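Local coordinates for protein phosphotriesterase, putative (Deinococcus radiodurans, PDB 4J35) that probably hydrolyses lactones at a pair of divalent metal ions, and serves here as a template engineered for organophosphate hydrolysis, at residues A[3-8]-A[89-94]; A[16-21]-A[63-68]. The protein carries 7 engineered substitutions. All coordinates share one frame; numbering follows the deposited sequence.

Interaction 1 (A[3-8]-A[89-94])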
loop_
_atom_site.group_PDB
_atom_site.type_symbol
_atom_site.label_atom_id
_atom_site.label_comp_id
_atom_site.label_asym_id
_atom_site.label_seq_id
_atom_site.Cartn_x
_atom_site.Cartn_y
_atom_site.Cartn_z
ATOM N N ALA A 3 15.327 6.047 -1.239
ATOM C CA ALA A 3 13.896 6.109 -0.940
ATOM C C ALA A 3 13.626 7.386 -0.182
ATOM O O ALA A 3 14.381 7.751 0.714
ATOM C CB ALA A 3 13.485 4.923 -0.094
ATOM N N GLN A 4 12.540 8.073 -0.514
ATOM C CA GLN A 4 12.180 9.240 0.265
ATOM C C GLN A 4 11.265 8.830 1.422
ATOM O O GLN A 4 10.114 8.492 1.196
ATOM C CB GLN A 4 11.502 10.275 -0.632
ATOM C CG GLN A 4 11.479 11.663 -0.032
ATOM C CD GLN A 4 12.866 12.227 0.211
ATOM O OE1 GLN A 4 13.832 11.878 -0.481
ATOM N NE2 GLN A 4 12.973 13.103 1.194
ATOM N N THR A 5 11.779 8.858 2.650
ATOM C CA THR A 5 10.976 8.522 3.829
ATOM C C THR A 5 10.556 9.796 4.521
ATOM O O THR A 5 10.975 10.884 4.135
ATOM C CB THR A 5 11.749 7.667 4.861
ATOM O OG1 THR A 5 12.560 8.518 5.687
ATOM C CG2 THR A 5 12.595 6.646 4.182
ATOM N N VAL A 6 9.716 9.670 5.536
ATOM C CA VAL A 6 9.185 10.839 6.223
ATOM C C VAL A 6 10.254 11.485 7.126
ATOM O O VAL A 6 10.048 12.588 7.632
ATOM C CB VAL A 6 7.901 10.488 7.047
ATOM C CG1 VAL A 6 6.808 9.917 6.127
ATOM C CG2 VAL A 6 8.215 9.505 8.171
ATOM N N THR A 7 11.388 10.809 7.319
ATOM C CA THR A 7 12.527 11.411 8.013
ATOM C C THR A 7 13.699 11.765 7.081
ATOM O O THR A 7 14.810 12.012 7.550
ATOM C CB THR A 7 13.098 10.482 9.099
ATOM O OG1 THR A 7 13.411 9.204 8.525
ATOM C CG2 THR A 7 12.125 10.319 10.253
ATOM N N GLY A 8 13.458 11.782 5.774
ATOM C CA GLY A 8 14.499 12.133 4.816
ATOM C C GLY A 8 14.874 10.970 3.920
ATOM O O GLY A 8 14.344 9.872 4.064
ATOM N N GLN A 89 11.623 3.097 9.708
ATOM C CA GLN A 89 11.556 3.934 8.519
ATOM C C GLN A 89 10.166 3.825 7.897
ATOM O O GLN A 89 9.630 2.721 7.755
ATOM C CB GLN A 89 12.652 3.529 7.526
ATOM C CG GLN A 89 14.040 3.922 8.052
ATOM C CD GLN A 89 15.229 3.275 7.341
ATOM O OE1 GLN A 89 15.135 2.197 6.754
ATOM N NE2 GLN A 89 16.368 3.943 7.419
ATOM N N ILE A 90 9.601 4.975 7.531
ATOM C CA ILE A 90 8.240 5.047 6.993
ATOM C C ILE A 90 8.206 5.873 5.710
ATOM O O ILE A 90 8.677 7.008 5.664
ATOM C CB ILE A 90 7.239 5.599 8.025
ATOM C CG1 ILE A 90 7.310 4.761 9.325
ATOM C CG2 ILE A 90 5.824 5.582 7.448
ATOM C CD1 ILE A 90 6.346 5.220 10.492
ATOM N N LEU A 91 7.670 5.289 4.652
ATOM C CA LEU A 91 7.420 6.064 3.439
ATOM C C LEU A 91 5.945 6.422 3.442
ATOM O O LEU A 91 5.150 5.614 3.872
ATOM C CB LEU A 91 7.731 5.244 2.180
ATOM C CG LEU A 91 9.177 5.046 1.705
ATOM C CD1 LEU A 91 9.943 4.108 2.612
ATOM C CD2 LEU A 91 9.167 4.518 0.276
ATOM N N CYS A 92 5.555 7.601 2.948
ATOM C CA CYS A 92 4.137 7.898 2.810
ATOM C C CYS A 92 3.781 8.140 1.364
ATOM O O CYS A 92 4.661 8.246 0.535
ATOM C CB CYS A 92 3.705 9.083 3.682
ATOM S SG CYS A 92 4.272 10.689 3.167
ATOM N N ALA A 93 2.478 8.169 1.105
ATOM C CA ALA A 93 1.930 8.216 -0.239
ATOM C C ALA A 93 1.389 9.580 -0.621
ATOM O O ALA A 93 0.997 10.388 0.224
ATOM C CB ALA A 93 0.808 7.197 -0.355
ATOM N N THR A 94 1.295 9.803 -1.939
ATOM C CA THR A 94 0.453 10.864 -2.476
ATOM C C THR A 94 -0.554 10.223 -3.432
ATOM O O THR A 94 -0.180 9.422 -4.284
ATOM C CB THR A 94 1.256 11.921 -3.215
ATOM O OG1 THR A 94 0.365 12.901 -3.737
ATOM C CG2 THR A 94 2.097 11.313 -4.350
HETATM O O HOH W 1 7.826 9.596 2.638
HETATM O O HOH W 2 11.292 7.381 8.093
#

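Interaction 2 (A[16-21]-A[63-68]). With CO (cobalt (II) ion), chain C.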
loop_
_atom_site.group_PDB
_atom_site.type_symbol
_atom_site.label_atom_id
_atom_site.label_comp_id
_atom_site.label_asym_id
_atom_site.label_seq_id
_atom_site.Cartn_x
_atom_site.Cartn_y
_atom_site.Cartn_z
ATOM N N GLY A 16 16.190 -2.503 4.315
ATOM C CA GLY A 16 16.014 -3.784 4.954
ATOM C C GLY A 16 14.696 -4.452 4.617
ATOM O O GLY A 16 14.058 -4.168 3.600
ATOM N N ALA A 17 14.297 -5.372 5.486
ATOM C CA ALA A 17 13.052 -6.093 5.319
ATOM C C ALA A 17 11.917 -5.053 5.394
ATOM O O ALA A 17 11.874 -4.241 6.325
ATOM C CB ALA A 17 12.915 -7.133 6.425
ATOM N N THR A 18 11.005 -5.104 4.434
ATOM C CA THR A 18 9.974 -4.081 4.252
ATOM C C THR A 18 8.585 -4.678 4.145
ATOM O O THR A 18 8.366 -5.752 3.533
ATOM C CB THR A 18 10.288 -3.234 2.953
ATOM O OG1 THR A 18 11.560 -2.601 3.105
ATOM C CG2 THR A 18 9.241 -2.172 2.703
ATOM N N LEU A 19 7.624 -4.006 4.788
ATOM C CA LEU A 19 6.216 -4.253 4.548
ATOM C C LEU A 19 5.780 -3.129 3.638
ATOM O O LEU A 19 5.745 -1.955 4.034
ATOM C CB LEU A 19 5.387 -4.167 5.849
ATOM C CG LEU A 19 5.652 -5.307 6.813
ATOM C CD1 LEU A 19 4.817 -5.013 8.092
ATOM C CD2 LEU A 19 5.266 -6.686 6.267
ATOM N N PRO A 20 5.435 -3.476 2.403
ATOM C CA PRO A 20 5.187 -2.453 1.383
ATOM C C PRO A 20 3.748 -1.885 1.270
ATOM O O PRO A 20 3.474 -1.057 0.399
ATOM C CB PRO A 20 5.603 -3.185 0.087
ATOM C CG PRO A 20 5.109 -4.566 0.308
ATOM C CD PRO A 20 5.396 -4.841 1.841
ATOM N N HIS A 21 2.824 -2.286 2.159
ATOM C CA HIS A 21 1.478 -1.733 2.117
ATOM C C HIS A 21 0.819 -1.931 3.480
ATOM O O HIS A 21 0.290 -3.003 3.737
ATOM C CB HIS A 21 0.577 -2.398 1.083
ATOM C CG HIS A 21 -0.722 -1.692 0.865
ATOM N ND1 HIS A 21 -1.163 -1.292 -0.387
ATOM C CD2 HIS A 21 -1.704 -1.323 1.723
ATOM C CE1 HIS A 21 -2.336 -0.704 -0.274
ATOM N NE2 HIS A 21 -2.709 -0.771 0.998
ATOM N N THR A 63 11.490 -1.100 7.576
ATOM C CA THR A 63 10.723 -0.110 6.815
ATOM C C THR A 63 9.308 -0.563 6.559
ATOM O O THR A 63 9.052 -1.748 6.340
ATOM C CB THR A 63 11.383 0.098 5.432
ATOM O OG1 THR A 63 12.773 0.376 5.609
ATOM C CG2 THR A 63 10.706 1.227 4.635
ATOM N N VAL A 64 8.382 0.388 6.614
ATOM C CA VAL A 64 6.998 0.181 6.225
ATOM C C VAL A 64 6.629 1.253 5.182
ATOM O O VAL A 64 7.025 2.402 5.314
ATOM C CB VAL A 64 6.037 0.326 7.426
ATOM C CG1 VAL A 64 4.595 0.427 6.974
ATOM C CG2 VAL A 64 6.195 -0.829 8.375
ATOM N N VAL A 65 5.886 0.852 4.158
ATOM C CA VAL A 65 5.318 1.787 3.194
ATOM C C VAL A 65 3.884 2.059 3.616
ATOM O O VAL A 65 3.026 1.184 3.584
ATOM C CB VAL A 65 5.365 1.228 1.767
ATOM C CG1 VAL A 65 4.701 2.148 0.778
ATOM C CG2 VAL A 65 6.829 1.000 1.373
ATOM N N ASP A 66 3.646 3.269 4.069
ATOM C CA ASP A 66 2.295 3.655 4.421
ATOM C C ASP A 66 1.541 4.071 3.175
ATOM O O ASP A 66 1.915 5.067 2.523
ATOM C CB ASP A 66 2.325 4.790 5.416
ATOM C CG ASP A 66 0.940 5.142 5.912
ATOM O OD1 ASP A 66 0.145 5.749 5.180
ATOM O OD2 ASP A 66 0.620 4.812 7.058
ATOM N N ALA A 67 0.453 3.363 2.870
ATOM C CA ALA A 67 -0.249 3.525 1.578
ATOM C C ALA A 67 -1.481 4.418 1.684
ATOM O O ALA A 67 -2.308 4.477 0.791
ATOM C CB ALA A 67 -0.647 2.166 1.070
ATOM N N THR A 68 -1.621 5.120 2.795
ATOM C CA THR A 68 -2.839 5.880 3.056
ATOM C C THR A 68 -3.035 7.054 2.099
ATOM O O THR A 68 -2.207 7.966 2.034
ATOM C CB THR A 68 -2.822 6.446 4.455
ATOM O OG1 THR A 68 -2.528 5.385 5.376
ATOM C CG2 THR A 68 -4.153 7.095 4.800
HETATM CO CO CO C . -4.498 -0.066 1.949
#

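Interaction 1 (A[3-8]-A[89-94])
The tight turn of the N-terminal beta-hairpin, a type I turn from Thr5 to Gly8, is set with Thr5 and Val6 against Ile90 and Leu91 of barrel strand 89-91. The axes of strands 3-5 and 89-91 pass 5.9 Å apart at 100°, far from either parallel or antiparallel, and one backbone bond joins the segments directly: Val6 N gives its hydrogen to Ile90 O at 2.9 Å. Both methyls of Val6 lie near that oxygen. Beyond it CG1 goes on to Cys92 SG, and CG2 meets Ile90 CB at 4.0 Å. Thr5 closes in too, its CB 3.2 Å from Ile90 O and its CG2 4.0 Å from Leu91 CD1. With chi1 at 82°, Thr5 OG1 stands between backbone N and carbonyl carbon, where it accepts from Thr7 N at 3.0 Å, an ST turn, and donates in the carbonyl plane to a lone pair of Gly8 O at 2.8 Å. Gly8 O also accepts from Thr5 N, so two donors of one residue hold this carbonyl at the turn. An alanine at Thr5 would probably leave Thr7 N without this acceptor, Gly8 O with one donor fewer and a gap beside Leu91 CD1. One water bridges the backbones, donating to Gln4 O and accepting from Cys92 N; another links Thr7 OG1 to Ile90 N. Around the contact, helix 76-86 meets Val6 through Ser83 and Cys92 through Leu79, hairpin strand 8-10 touches Thr5 through Val10, and strand 61-66 pairs with 89-91.

Interaction 2 (A[16-21]-A[63-68])
Ala67 lays its CB over the centre of the His21 imidazole, 3.5 Å from the ring centroid and 8° off its normal, a CH-pi contact. CG of His21 stands anti to the backbone N (chi1 -170°), and NE2 of the ring binds a cobalt ion at 2.1 Å; His23, Asp264 and the carboxylated lysine at position 143 complete that site. Because Ala67 O also accepts a hydrogen bond from NZ of this modified lysine, one residue touches two of the ligands. Ahead of His21 and Ala67 in the sequence, segments 16-21 and 63-68 pair as parallel strands, their axes 14° apart. Leu19 uses both its backbone groups toward strand 63-66: its N donates to Thr63 O at 3.1 Å, and its O accepts from Val65 N at 2.8 Å. The bond from Thr63 N to Ala17 O is weak. Thr18 and Thr63 lie side by side, Thr18 OG1 3.6 Å from Thr63 CB, while their hydroxyls turn to different carbonyls, Gly16 O and Leu15 O. Val65 presses its CB to 3.3 Å from Pro20 O, a buried oxygen for which the model holds no hydrogen-bonding partner. The pair forms the two strands of a beta-alpha-beta crossover through helix 42-58; helix 307-322 packs on Thr18, Pro20 and Val65, and strand 89-91 lies along the other edge of 61-66.

Interactions 1 and 2 have centres about 9 Å apart and meet in one parallel sheet of the TIM barrel, where strand 61-66 lies between 17-26 and 89-91. Along the chain interaction 2 is nested within the loop that interaction 1 closes: the order is 3-8, 16-21, 63-68, 89-94. Direct contact comes from probable backbone bonds, Val64 N to Gln89 O at 2.9 Å and Asp66 N to Leu91 O at 2.8 Å, and from Leu91 CD1 against Thr63 CG2. The N-terminal hairpin thus connects through two strands to the strand bearing the metal ligand His21, while its own contact remains about 12 Å from cobalt, measured from the Cys92 side chain.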